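Local atomic coordinates of eukaryotic translation initiation factor 2D (PDB entry 5W2F), a protein that delivers tRNA to the P-site of the eukaryotic ribosome without GTP during translation initiation, the chain here being its C-terminal part. Residues 4-9 with 103-108; 111-116 with 180-185; 130-135 with 166-171; 150-155 with 172-177; 188-191 with 195-198. All blocks are in the same frame, centred on the assembly; numbering follows the deposited sequence. Where two conformers were deposited one is given.

Interaction 1: 4-9 with 103-108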
# COMPACT_ATOMS: atom_id res chain seq x y z
N LYS A 4 1.30 -4.73 6.61
CA LYS A 4 0.14 -4.25 7.35
C LYS A 4 -0.53 -3.10 6.58
O LYS A 4 0.08 -2.08 6.34
CB LYS A 4 0.56 -3.77 8.74
CG LYS A 4 -0.61 -3.18 9.52
CD LYS A 4 -0.42 -3.19 11.01
CE LYS A 4 0.63 -2.21 11.45
NZ LYS A 4 0.25 -1.71 12.80
N PRO A 5 -1.78 -3.28 6.16
CA PRO A 5 -2.49 -2.17 5.53
C PRO A 5 -2.74 -1.02 6.51
O PRO A 5 -3.01 -1.25 7.69
CB PRO A 5 -3.82 -2.78 5.07
CG PRO A 5 -3.92 -4.08 5.72
CD PRO A 5 -2.63 -4.46 6.33
N LEU A 6 -2.62 0.20 5.98
CA LEU A 6 -2.86 1.41 6.74
C LEU A 6 -3.69 2.39 5.91
O LEU A 6 -3.90 2.20 4.70
CB LEU A 6 -1.53 2.08 7.13
CG LEU A 6 -0.65 1.32 8.13
CD1 LEU A 6 0.70 2.02 8.22
CD2 LEU A 6 -1.28 1.18 9.50
N TYR A 7 -4.15 3.44 6.58
CA TYR A 7 -4.92 4.51 5.98
C TYR A 7 -4.34 5.82 6.45
O TYR A 7 -4.03 5.97 7.63
CB TYR A 7 -6.39 4.41 6.40
CG TYR A 7 -7.01 3.15 5.95
CD1 TYR A 7 -6.94 1.99 6.73
CD2 TYR A 7 -7.63 3.06 4.71
CE1 TYR A 7 -7.45 0.80 6.28
CE2 TYR A 7 -8.18 1.88 4.27
CZ TYR A 7 -8.09 0.75 5.06
OH TYR A 7 -8.63 -0.46 4.64
N CYS A 8 -4.16 6.75 5.53
CA CYS A 8 -3.58 8.04 5.86
C CYS A 8 -4.64 9.13 5.74
O CYS A 8 -5.36 9.20 4.75
CB CYS A 8 -2.39 8.33 4.95
SG CYS A 8 -1.49 9.84 5.35
N VAL A 9 -4.72 9.97 6.75
CA VAL A 9 -5.73 11.03 6.82
C VAL A 9 -5.39 12.16 5.84
O VAL A 9 -4.38 12.85 6.03
CB VAL A 9 -5.86 11.60 8.25
CG1 VAL A 9 -6.88 12.73 8.28
CG2 VAL A 9 -6.22 10.49 9.25
N PRO A 103 9.98 -0.72 11.32
CA PRO A 103 8.98 -0.73 10.25
C PRO A 103 9.04 0.52 9.39
O PRO A 103 9.36 1.62 9.90
CB PRO A 103 7.65 -0.86 10.99
CG PRO A 103 8.02 -1.44 12.31
CD PRO A 103 9.36 -0.89 12.64
N ILE A 104 8.67 0.37 8.13
CA ILE A 104 8.70 1.43 7.13
C ILE A 104 7.27 1.66 6.64
O ILE A 104 6.59 0.72 6.20
CB ILE A 104 9.55 1.00 5.91
CG1 ILE A 104 10.95 0.63 6.33
CG2 ILE A 104 9.57 2.08 4.82
CD1 ILE A 104 11.63 -0.29 5.33
N VAL A 105 6.80 2.90 6.78
CA VAL A 105 5.48 3.29 6.28
C VAL A 105 5.60 3.76 4.83
O VAL A 105 6.50 4.53 4.47
CB VAL A 105 4.88 4.39 7.17
CG1 VAL A 105 3.54 4.85 6.63
CG2 VAL A 105 4.77 3.89 8.61
N LYS A 106 4.66 3.32 4.00
CA LYS A 106 4.57 3.73 2.62
C LYS A 106 3.17 4.25 2.33
O LYS A 106 2.18 3.70 2.83
CB LYS A 106 4.83 2.54 1.74
CG LYS A 106 6.27 2.05 1.75
CD LYS A 106 7.13 2.97 0.90
CE LYS A 106 8.57 2.58 0.90
NZ LYS A 106 9.37 3.45 0.01
N LYS A 107 3.09 5.30 1.52
CA LYS A 107 1.82 5.77 0.97
C LYS A 107 1.56 5.13 -0.39
O LYS A 107 2.47 4.93 -1.20
CB LYS A 107 1.82 7.27 0.85
CG LYS A 107 1.85 7.91 2.21
CD LYS A 107 1.72 9.42 2.12
CE LYS A 107 0.31 9.84 1.75
NZ LYS A 107 0.07 11.24 2.17
N GLY A 108 0.30 4.81 -0.62
CA GLY A 108 -0.16 4.25 -1.87
C GLY A 108 -0.68 2.85 -1.69
O GLY A 108 -0.58 2.25 -0.62

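Interaction 2: 111-116 with 180-185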
# COMPACT_ATOMS: atom_id res chain seq x y z
N CYS A 111 1.72 -2.48 -4.35
CA CYS A 111 2.03 -2.96 -5.69
C CYS A 111 3.02 -4.10 -5.53
O CYS A 111 3.82 -4.09 -4.60
CB CYS A 111 2.68 -1.85 -6.53
SG CYS A 111 4.15 -1.07 -5.80
N PRO A 112 2.98 -5.08 -6.43
CA PRO A 112 3.88 -6.21 -6.31
C PRO A 112 5.28 -5.88 -6.76
O PRO A 112 5.48 -5.01 -7.63
CB PRO A 112 3.27 -7.23 -7.25
CG PRO A 112 2.61 -6.40 -8.32
CD PRO A 112 2.08 -5.21 -7.59
N ILE A 113 6.25 -6.61 -6.20
CA ILE A 113 7.57 -6.69 -6.84
C ILE A 113 7.41 -7.57 -8.08
O ILE A 113 6.81 -8.65 -8.00
CB ILE A 113 8.61 -7.28 -5.91
CG1 ILE A 113 8.86 -6.32 -4.75
CG2 ILE A 113 9.90 -7.56 -6.66
CD1 ILE A 113 9.67 -6.90 -3.61
N ASP A 114 7.88 -7.08 -9.22
CA ASP A 114 7.82 -7.82 -10.47
C ASP A 114 9.21 -8.26 -10.86
O ASP A 114 10.12 -7.44 -10.99
CB ASP A 114 7.24 -6.98 -11.62
CG ASP A 114 5.89 -6.38 -11.31
OD1 ASP A 114 5.00 -7.12 -10.85
OD2 ASP A 114 5.74 -5.15 -11.51
N ILE A 115 9.35 -9.55 -11.08
CA ILE A 115 10.59 -10.18 -11.55
C ILE A 115 10.32 -10.80 -12.90
O ILE A 115 9.45 -11.67 -13.00
CB ILE A 115 11.08 -11.28 -10.60
CG1 ILE A 115 11.22 -10.79 -9.17
CG2 ILE A 115 12.37 -11.90 -11.11
CD1 ILE A 115 11.12 -11.90 -8.17
N THR A 116 11.02 -10.33 -13.92
CA THR A 116 10.74 -10.74 -15.26
C THR A 116 12.02 -11.12 -16.02
O THR A 116 13.03 -10.42 -15.91
CB THR A 116 10.02 -9.57 -15.94
OG1 THR A 116 8.90 -9.18 -15.11
CG2 THR A 116 9.60 -9.93 -17.33
N TRP A 180 15.24 -16.45 -3.17
CA TRP A 180 16.02 -16.48 -1.94
C TRP A 180 16.04 -15.11 -1.26
O TRP A 180 15.73 -14.98 -0.07
CB TRP A 180 17.44 -16.96 -2.23
CG TRP A 180 18.40 -16.63 -1.14
CD1 TRP A 180 18.50 -17.24 0.07
CD2 TRP A 180 19.32 -15.52 -1.11
NE1 TRP A 180 19.46 -16.62 0.84
CE2 TRP A 180 19.98 -15.56 0.14
CE3 TRP A 180 19.67 -14.53 -2.02
CZ2 TRP A 180 20.96 -14.64 0.49
CZ3 TRP A 180 20.64 -13.59 -1.66
CH2 TRP A 180 21.28 -13.66 -0.41
N LEU A 181 16.43 -14.10 -2.01
CA LEU A 181 16.64 -12.79 -1.42
C LEU A 181 15.36 -12.24 -0.83
O LEU A 181 15.34 -11.77 0.32
CB LEU A 181 17.21 -11.82 -2.47
CG LEU A 181 17.56 -10.41 -1.96
CD1 LEU A 181 18.60 -10.49 -0.85
CD2 LEU A 181 18.04 -9.47 -3.06
N LEU A 182 14.28 -12.29 -1.60
CA LEU A 182 13.04 -11.65 -1.19
C LEU A 182 12.25 -12.47 -0.17
O LEU A 182 11.72 -11.89 0.77
CB LEU A 182 12.17 -11.34 -2.41
CG LEU A 182 12.81 -10.43 -3.44
CD1 LEU A 182 11.90 -10.25 -4.65
CD2 LEU A 182 13.22 -9.07 -2.88
N LEU A 183 12.15 -13.78 -0.37
CA LEU A 183 11.35 -14.62 0.52
C LEU A 183 12.11 -15.06 1.75
O LEU A 183 11.53 -15.14 2.82
CB LEU A 183 10.85 -15.88 -0.20
CG LEU A 183 9.99 -15.64 -1.44
CD1 LEU A 183 9.64 -16.98 -2.07
CD2 LEU A 183 8.71 -14.91 -1.09
N GLU A 184 13.38 -15.39 1.60
CA GLU A 184 14.14 -15.94 2.72
C GLU A 184 14.87 -14.83 3.47
O GLU A 184 14.67 -14.68 4.68
CB GLU A 184 15.10 -17.02 2.24
CG GLU A 184 14.43 -18.24 1.65
CD GLU A 184 15.44 -19.30 1.20
OE1 GLU A 184 16.40 -19.60 1.96
OE2 GLU A 184 15.30 -19.83 0.07
N GLU A 185 15.66 -14.03 2.77
CA GLU A 185 16.42 -12.99 3.46
C GLU A 185 15.57 -11.84 3.97
O GLU A 185 15.72 -11.43 5.12
CB GLU A 185 17.51 -12.46 2.56
CG GLU A 185 18.57 -13.49 2.31
CD GLU A 185 19.22 -13.97 3.60
OE1 GLU A 185 19.69 -13.13 4.39
OE2 GLU A 185 19.20 -15.20 3.85

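Interaction 3: 130-135 with 166-171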
# COMPACT_ATOMS: atom_id res chain seq x y z
N ARG A 130 11.44 -4.94 -10.62
CA ARG A 130 10.75 -3.67 -10.44
C ARG A 130 10.05 -3.64 -9.07
O ARG A 130 9.59 -4.66 -8.58
CB ARG A 130 9.66 -3.58 -11.55
CG ARG A 130 8.73 -2.38 -11.48
CD ARG A 130 7.70 -2.44 -12.59
NE ARG A 130 8.32 -2.23 -13.90
CZ ARG A 130 8.35 -1.09 -14.58
NH1 ARG A 130 7.77 -0.00 -14.13
NH2 ARG A 130 9.00 -1.05 -15.73
N ASN A 131 9.96 -2.43 -8.51
CA ASN A 131 9.23 -2.10 -7.28
C ASN A 131 9.91 -2.48 -5.99
O ASN A 131 9.27 -2.56 -4.94
CB ASN A 131 7.77 -2.61 -7.31
CG ASN A 131 6.92 -1.81 -8.23
OD1 ASN A 131 7.11 -0.60 -8.41
ND2 ASN A 131 5.93 -2.48 -8.80
N LEU A 132 11.23 -2.63 -6.02
CA LEU A 132 11.94 -2.92 -4.79
C LEU A 132 11.74 -1.81 -3.77
O LEU A 132 11.60 -2.08 -2.58
CB LEU A 132 13.43 -3.11 -5.06
CG LEU A 132 13.78 -4.40 -5.83
CD1 LEU A 132 15.19 -4.31 -6.38
CD2 LEU A 132 13.62 -5.62 -4.94
N GLU A 133 11.72 -0.55 -4.23
CA GLU A 133 11.62 0.58 -3.32
C GLU A 133 10.26 0.60 -2.61
O GLU A 133 10.15 1.13 -1.52
CB GLU A 133 11.88 1.90 -4.06
CG GLU A 133 13.30 1.98 -4.67
CD GLU A 133 13.45 2.89 -5.94
OE1 GLU A 133 12.77 2.73 -6.98
OE2 GLU A 133 14.30 3.79 -5.92
N ALA A 134 9.23 0.00 -3.21
CA ALA A 134 7.91 -0.09 -2.57
C ALA A 134 7.94 -0.90 -1.28
O ALA A 134 7.03 -0.79 -0.45
CB ALA A 134 6.90 -0.68 -3.53
N TYR A 135 8.98 -1.72 -1.13
CA TYR A 135 9.18 -2.56 0.05
C TYR A 135 10.37 -2.11 0.89
O TYR A 135 10.82 -2.84 1.78
CB TYR A 135 9.29 -4.04 -0.35
CG TYR A 135 7.98 -4.49 -0.92
CD1 TYR A 135 7.64 -4.21 -2.24
CD2 TYR A 135 7.05 -5.15 -0.14
CE1 TYR A 135 6.40 -4.54 -2.75
CE2 TYR A 135 5.81 -5.50 -0.66
CZ TYR A 135 5.49 -5.20 -1.96
OH TYR A 135 4.26 -5.55 -2.45
N LEU A 166 13.33 2.91 -9.84
CA LEU A 166 14.50 2.25 -10.39
C LEU A 166 14.26 0.76 -10.41
O LEU A 166 13.55 0.21 -9.56
CB LEU A 166 15.70 2.52 -9.51
CG LEU A 166 16.09 4.00 -9.37
CD1 LEU A 166 17.17 4.10 -8.33
CD2 LEU A 166 16.53 4.55 -10.71
N GLN A 167 14.88 0.11 -11.38
CA GLN A 167 14.85 -1.34 -11.47
C GLN A 167 16.28 -1.88 -11.48
O GLN A 167 17.24 -1.18 -11.83
CB GLN A 167 14.12 -1.80 -12.73
CG GLN A 167 14.75 -1.35 -14.03
CD GLN A 167 13.91 -1.76 -15.21
OE1 GLN A 167 12.71 -1.97 -15.08
NE2 GLN A 167 14.52 -1.82 -16.35
N VAL A 168 16.42 -3.12 -11.04
CA VAL A 168 17.67 -3.85 -11.10
C VAL A 168 17.61 -4.80 -12.28
O VAL A 168 16.64 -5.53 -12.45
CB VAL A 168 17.92 -4.62 -9.81
CG1 VAL A 168 19.18 -5.46 -9.88
CG2 VAL A 168 17.95 -3.67 -8.62
N GLN A 169 18.68 -4.81 -13.08
CA GLN A 169 18.86 -5.81 -14.11
C GLN A 169 20.04 -6.68 -13.75
O GLN A 169 21.10 -6.17 -13.36
CB GLN A 169 19.07 -5.13 -15.44
CG GLN A 169 17.82 -4.44 -15.93
CD GLN A 169 17.96 -3.96 -17.37
OE1 GLN A 169 19.05 -3.58 -17.80
NE2 GLN A 169 16.85 -3.98 -18.12
N ILE A 170 19.87 -7.99 -13.92
CA ILE A 170 20.96 -8.93 -13.70
C ILE A 170 21.13 -9.76 -14.98
O ILE A 170 20.16 -10.24 -15.53
CB ILE A 170 20.70 -9.88 -12.52
CG1 ILE A 170 20.14 -9.14 -11.29
CG2 ILE A 170 21.99 -10.64 -12.19
CD1 ILE A 170 18.61 -9.19 -11.21
N GLN A 171 22.38 -9.89 -15.44
CA GLN A 171 22.62 -10.75 -16.61
C GLN A 171 22.22 -12.19 -16.28
O GLN A 171 22.46 -12.69 -15.18
CB GLN A 171 24.09 -10.67 -17.01
CG GLN A 171 24.49 -9.34 -17.61
CD GLN A 171 23.75 -8.99 -18.89
OE1 GLN A 171 23.28 -7.86 -19.06
NE2 GLN A 171 23.65 -9.95 -19.80
O HOH W 1 11.01 -3.04 -16.82
O HOH W 2 10.91 -0.19 -9.98
O HOH W 3 13.22 -2.33 -8.27
O HOH W 4 11.55 0.43 -6.96

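Interaction 4: 150-155 with 172-177. With FMT (formic acid), chain C; FMT (formic acid), chain D.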
# COMPACT_ATOMS: atom_id res chain seq x y z
N CYS A 150 24.71 -14.11 -7.62
CA CYS A 150 24.48 -14.66 -8.95
C CYS A 150 25.75 -14.89 -9.76
O CYS A 150 25.71 -15.60 -10.76
CB CYS A 150 23.58 -13.74 -9.75
SG CYS A 150 21.98 -13.39 -8.98
N GLN A 151 26.86 -14.26 -9.36
CA GLN A 151 28.10 -14.24 -10.16
C GLN A 151 27.81 -13.75 -11.58
O GLN A 151 28.18 -14.37 -12.58
CB GLN A 151 28.80 -15.61 -10.14
CG GLN A 151 29.24 -16.04 -8.75
CD GLN A 151 30.29 -15.13 -8.13
OE1 GLN A 151 31.17 -14.62 -8.83
NE2 GLN A 151 30.21 -14.92 -6.82
N ALA A 152 27.09 -12.63 -11.63
CA ALA A 152 26.64 -12.04 -12.87
C ALA A 152 26.51 -10.54 -12.69
O ALA A 152 26.16 -10.06 -11.61
CB ALA A 152 25.29 -12.63 -13.27
N SER A 153 26.77 -9.81 -13.77
CA SER A 153 26.72 -8.37 -13.77
C SER A 153 25.32 -7.86 -13.45
O SER A 153 24.32 -8.34 -13.98
CB SER A 153 27.13 -7.85 -15.13
OG SER A 153 27.17 -6.44 -15.11
N THR A 154 25.26 -6.84 -12.59
CA THR A 154 24.04 -6.14 -12.31
C THR A 154 24.18 -4.68 -12.61
O THR A 154 25.29 -4.10 -12.51
CB THR A 154 23.63 -6.28 -10.83
OG1 THR A 154 24.60 -5.65 -9.99
CG2 THR A 154 23.46 -7.73 -10.44
N THR A 155 23.06 -4.08 -12.93
CA THR A 155 22.95 -2.63 -13.16
C THR A 155 21.65 -2.11 -12.56
O THR A 155 20.70 -2.88 -12.38
CB THR A 155 22.95 -2.29 -14.66
OG1 THR A 155 21.84 -2.93 -15.31
CG2 THR A 155 24.22 -2.72 -15.33
N GLY A 172 21.58 -12.84 -17.25
CA GLY A 172 21.21 -14.22 -17.13
C GLY A 172 19.86 -14.43 -16.45
O GLY A 172 19.11 -13.49 -16.21
N ASN A 173 19.58 -15.70 -16.15
CA ASN A 173 18.32 -16.14 -15.57
C ASN A 173 18.52 -16.34 -14.09
O ASN A 173 19.08 -17.36 -13.66
CB ASN A 173 17.85 -17.40 -16.26
CG ASN A 173 16.50 -17.88 -15.77
OD1 ASN A 173 16.05 -17.50 -14.68
ND2 ASN A 173 15.84 -18.72 -16.57
N GLN A 174 18.07 -15.36 -13.31
CA GLN A 174 18.42 -15.29 -11.89
C GLN A 174 17.21 -15.30 -10.98
O GLN A 174 17.33 -14.96 -9.79
CB GLN A 174 19.27 -14.05 -11.61
CG GLN A 174 20.45 -13.88 -12.57
CD GLN A 174 21.47 -15.01 -12.52
OE1 GLN A 174 21.46 -15.87 -11.62
NE2 GLN A 174 22.38 -15.00 -13.48
N VAL A 175 16.05 -15.70 -11.52
CA VAL A 175 14.80 -15.60 -10.77
C VAL A 175 14.87 -16.34 -9.42
O VAL A 175 14.39 -15.83 -8.40
CB VAL A 175 13.62 -16.10 -11.61
CG1 VAL A 175 12.30 -15.98 -10.84
CG2 VAL A 175 13.53 -15.38 -12.95
N HIS A 176 15.47 -17.52 -9.43
CA HIS A 176 15.61 -18.31 -8.20
C HIS A 176 16.40 -17.60 -7.11
O HIS A 176 16.09 -17.73 -5.93
CB HIS A 176 16.19 -19.69 -8.50
CG HIS A 176 17.52 -19.66 -9.20
ND1 HIS A 176 17.66 -19.22 -10.50
CD2 HIS A 176 18.76 -20.03 -8.79
CE1 HIS A 176 18.93 -19.32 -10.86
NE2 HIS A 176 19.62 -19.83 -9.84
N HIS A 177 17.38 -16.80 -7.50
CA HIS A 177 18.12 -16.01 -6.52
C HIS A 177 17.28 -14.89 -5.92
O HIS A 177 17.47 -14.54 -4.75
CB HIS A 177 19.40 -15.46 -7.14
CG HIS A 177 20.39 -16.51 -7.52
ND1 HIS A 177 20.93 -17.40 -6.61
CD2 HIS A 177 20.94 -16.81 -8.72
CE1 HIS A 177 21.77 -18.20 -7.24
NE2 HIS A 177 21.81 -17.85 -8.52
C FMT C . 19.72 -18.97 -3.92
O1 FMT C . 19.77 -19.49 -2.82
O2 FMT C . 20.40 -17.85 -4.10
C FMT D . 18.09 -20.04 -19.79
O1 FMT D . 17.54 -19.62 -18.80
O2 FMT D . 17.40 -19.99 -20.92
O HOH W 5 24.56 -16.90 -13.78

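Interaction 5: 188-191 with 195-198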
# COMPACT_ATOMS: atom_id res chain seq x y z
N LEU A 188 9.62 -11.36 2.77
CA LEU A 188 8.51 -10.67 2.16
C LEU A 188 7.39 -11.66 1.80
O LEU A 188 7.68 -12.84 1.53
CB LEU A 188 8.97 -9.89 0.94
CG LEU A 188 9.91 -8.71 1.19
CD1 LEU A 188 10.35 -8.10 -0.11
CD2 LEU A 188 9.26 -7.65 2.06
N PRO A 189 6.13 -11.21 1.77
CA PRO A 189 5.04 -12.14 1.45
C PRO A 189 5.05 -12.56 -0.02
O PRO A 189 5.07 -11.71 -0.91
CB PRO A 189 3.78 -11.34 1.76
CG PRO A 189 4.23 -10.19 2.54
CD PRO A 189 5.61 -9.87 2.08
N ARG A 190 4.97 -13.86 -0.25
CA ARG A 190 4.94 -14.40 -1.59
C ARG A 190 3.79 -13.83 -2.44
O ARG A 190 3.96 -13.64 -3.63
CB ARG A 190 4.86 -15.92 -1.51
CG ARG A 190 4.69 -16.64 -2.83
CD ARG A 190 5.78 -16.35 -3.86
NE ARG A 190 5.50 -17.10 -5.09
CZ ARG A 190 4.53 -16.82 -5.96
NH1 ARG A 190 3.75 -15.74 -5.78
NH2 ARG A 190 4.35 -17.61 -7.02
N LYS A 191 2.64 -13.54 -1.82
CA LYS A 191 1.50 -13.03 -2.57
C LYS A 191 1.77 -11.66 -3.19
O LYS A 191 1.00 -11.21 -4.04
CB LYS A 191 0.24 -12.99 -1.70
CG LYS A 191 0.21 -11.93 -0.63
CD LYS A 191 -1.11 -11.96 0.13
CE LYS A 191 -1.06 -11.12 1.39
NZ LYS A 191 -2.30 -11.30 2.21
N GLY A 195 6.38 -13.32 -10.67
CA GLY A 195 7.42 -13.83 -11.56
C GLY A 195 8.23 -14.99 -11.02
O GLY A 195 8.96 -15.63 -11.80
N LEU A 196 8.10 -15.30 -9.74
CA LEU A 196 8.89 -16.40 -9.19
C LEU A 196 8.51 -17.73 -9.80
O LEU A 196 9.34 -18.67 -9.84
CB LEU A 196 8.79 -16.48 -7.67
CG LEU A 196 9.39 -15.30 -6.93
CD1 LEU A 196 9.02 -15.37 -5.46
CD2 LEU A 196 10.90 -15.26 -7.13
N GLU A 197 7.27 -17.82 -10.28
CA GLU A 197 6.81 -19.02 -10.98
C GLU A 197 7.53 -19.31 -12.30
O GLU A 197 7.39 -20.41 -12.85
CB GLU A 197 5.31 -18.91 -11.25
CG GLU A 197 4.87 -17.90 -12.32
CD GLU A 197 4.87 -16.43 -11.87
OE1 GLU A 197 5.14 -16.10 -10.69
OE2 GLU A 197 4.53 -15.58 -12.72
N LYS A 198 8.33 -18.35 -12.80
CA LYS A 198 9.07 -18.53 -14.02
C LYS A 198 10.51 -18.94 -13.75
O LYS A 198 11.31 -19.03 -14.68
CB LYS A 198 9.08 -17.26 -14.89
CG LYS A 198 7.79 -16.49 -15.05
CD LYS A 198 6.76 -17.24 -15.83
CE LYS A 198 5.52 -16.37 -16.01
NZ LYS A 198 4.40 -17.11 -16.63

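Interaction 1: 4-9 with 103-108
L6 and V105 meet through single methyl groups: CD1 of L6 reaches toward CG1 of V105 and stops at 4.3 Å, a light apolar touch. The leucine bond from backbone to side chain aims at the other strand, whereas that of V105 points neither at it nor away from it, and the two branches meet at their ends. Two residues further along, C8 and K107 form the second pair. With SG anti to the backbone N (chi1 -175°), the thiol of C8 lies alongside the end of the lysine chain, its SG 3.8 Å from K107 NZ and 4.0 Å from K107 CE. A bend at chi3 (73°) swings that end over to the sulfur. Strands 4-8 and 104-107 are not direct neighbours. Strand 91-96 lies between them in a four-stranded antiparallel sheet and pairs with both, so 4-8 and 104-107 run the same way; the CA atoms of C8 and K107 are 7.6 Å apart, and those of L6 and V105 8.6 Å. The side chains therefore cross over the middle strand on one face of the sheet, and F27 of strand 27-28 touches C8, V105 and K107 there. The ammonium group of K107 finds its hydrogen-bond partner in OE1 of Q91, at the start of the middle strand. L6 and C8 are buried, while V105 and K107, on edge strand 104-107, are exposed.

Interaction 2: 111-116 with 180-185
I113 and I115 meet L182 with methyl groups alone, and the one large flat group in these segments, the indole of W180, takes no part in that touch. E185 CG lies over one face of the W180 ring, offset toward its rim, and R149 makes a cation-pi contact with the same indole. The contact proper is tip to tip. L182 CD1 is the shared point, 3.9 Å from I113 CG2 and 4.0 Å from I115 CD1, and it sits between two residues that project from the same face of their strand. L182 holds CG beside its backbone N (chi1 -59°), and with chi2 extended (177°) CD1 reaches out from the helix to both isoleucines. All three side chains are buried. Behind them the helix widens: the carbonyl O of W180 accepts from E184 N at 2.9 Å and from E185 N at 3.0 Å, an alpha-type bond and a pi-type bond on one oxygen. In the SUI1 fold this is helix-on-sheet packing. Strand 113-121 lies between strands 124-130 and 193-194, L182 and L183 also rest on I193, and on another side of helix 175-185 L181 packs against V142, I145 and L146 of helix 139-150.

Interaction 3: 130-135 with 166-171
R130 and Q167, whose CA atoms are 4.8 Å apart, mark where two antiparallel neighbours in the SUI1 sheet begin to part. Segment 166-171 stays extended as a strand, while the other segment leaves strand 124-130 at R130, takes a positive phi at N131 and curls into a short 3-10 turn at 133-134. Water fills in where strand pairing lapses. One molecule links N131 N to the carbonyl O of L166, and a second accepts from L132 N at 3.0 Å and lies within bonding distance of that same oxygen.

E133 meets the start of strand 166-171. Its OE1 takes the amide hydrogen of L166 at 2.9 Å in a nearly straight bond (177°), and a further water accepts from E133 N and lies within bonding distance of OE1. The E133 side chain crosses that of L166 at a slant, with E133 OE2 3.8 Å from L166 CD1. L132 and V168 meet at about a right angle, L132 CD1 lying 3.6 Å from V168 CG2, next to helix 139-150, where L132 touches V142 and V168 touches P139. Q167 holds CG between backbone N and carbonyl carbon (chi1 62°). Its amide plane stands perpendicular to the R130 guanidinium. These two groups are joined through a water at the edge of the guanidinium, 3.0 Å from R130 NH2 and 2.7 Å from Q167 OE1; R130 NH2 also donates to the carbonyl O of P160. The L166 amide meets E133 OE1 on its syn side, 26° out of the carboxylate plane.

Interaction 4: 150-155 with 172-177
C150 packs into the angle between Q174 and H177, and this is the close part of the contact. Its CB lies 3.5 Å from Q174 OE1, and its SG is 3.6 Å from H177 CD2. The sulfur approaches the imidazole obliquely, 4.2 Å from the ring centroid and 46° off the normal. Q174 folds round the cysteine because its chain bends at chi2 (-62°), and this bend also lays OE1 in the plane of the H177 ring, at its edge. H176 NE2 lies over one face of that ring, toward its rim.

The other half is looser. Across the contact, A152 CB approaches Q174 NE2 at 3.8 Å. That nitrogen donates to the carbonyl O of Q171 and to a water 2.9 Å from Q174 NE2, and the water in turn makes a weak bond to the carbonyl O of C150. The water thus links the Q174 side chain to the C150 backbone. Formic acid, probably from the crystallisation liquor, is bound at the surface: O2 of one molecule accepts from H177 ND1 at 2.6 Å, close to the ring plane, and another is bound by N173 ND2.

Q174 occupies the N-cap position of helix 175-185, and its backbone N bonds to T127 OG1. After helix 139-150 the chain takes a positive phi at Q151 and continues into strand 154-158, the edge strand beside 166-171, so the contact fastens this helix-to-strand turn to the start of the next helix in the SUI1 fold.

Interaction 5: 188-191 with 195-198
R190 lies along L196 with the two side chains sliding past each other in opposite directions, and the arginine stem meets the leucine through its CD1 methyl: R190 CD is 3.7 Å from L196 CD1, and R190 NE is 3.9 Å from that same methyl. The arginine is set up by two torsions. CG stands anti to the backbone N (chi1 174°), and a bend at chi2 (58°) then turns the chain toward the second segment, where the extended remainder carries the guanidinium past the leucine. L196 keeps its CG beside the backbone N and points its branch at the arginine; it also touches V175 and L183 of helix 175-185 and I115 of strand 113-121, and is less exposed than R190.

E197 adopts a less common shape, CG lodged between the backbone N and the carbonyl carbon (chi1 71°) with a further bend at chi2. The carboxylate is thereby folded back over the short 3-10 turn that K198 N and the carbonyl O of G195 close at 3.0 Å. Its OE1 accepts a weak bond from G195 N and comes within 4.0 Å of R190 NH2, the two side chains crossing at about a right angle.

These residues bracket strand 193-194, the short edge strand that runs parallel to strand 113-121. E197 OE1 lies well out of the guanidinium plane with no N-H directed at it, so the charges probably attract without a directional bond, and the firmer part of this exposed contact is the aliphatic stem of R190 against L196.

In the fold
Following the chain from the N terminus, interaction 1 closes first, joining the opening strand to 104-107 over the helical part of the chain, the SWIB/MDM2 region. The chain then runs directly into 111-116, where interaction 2 opens a loop that holds most of the SUI1 region. Interactions 3 and 4 are both nested inside it, and they cross, because their segments alternate: 130-135, 150-155, 166-171, 172-177. Interaction 2 closes on helix 175-185, and interaction 5 follows in series as a short loop around strand 193-194, near the C terminus. K106 bonded to the E133 carbonyl links interaction 1 to interaction 3, tying the first sheet to the SUI1 sheet.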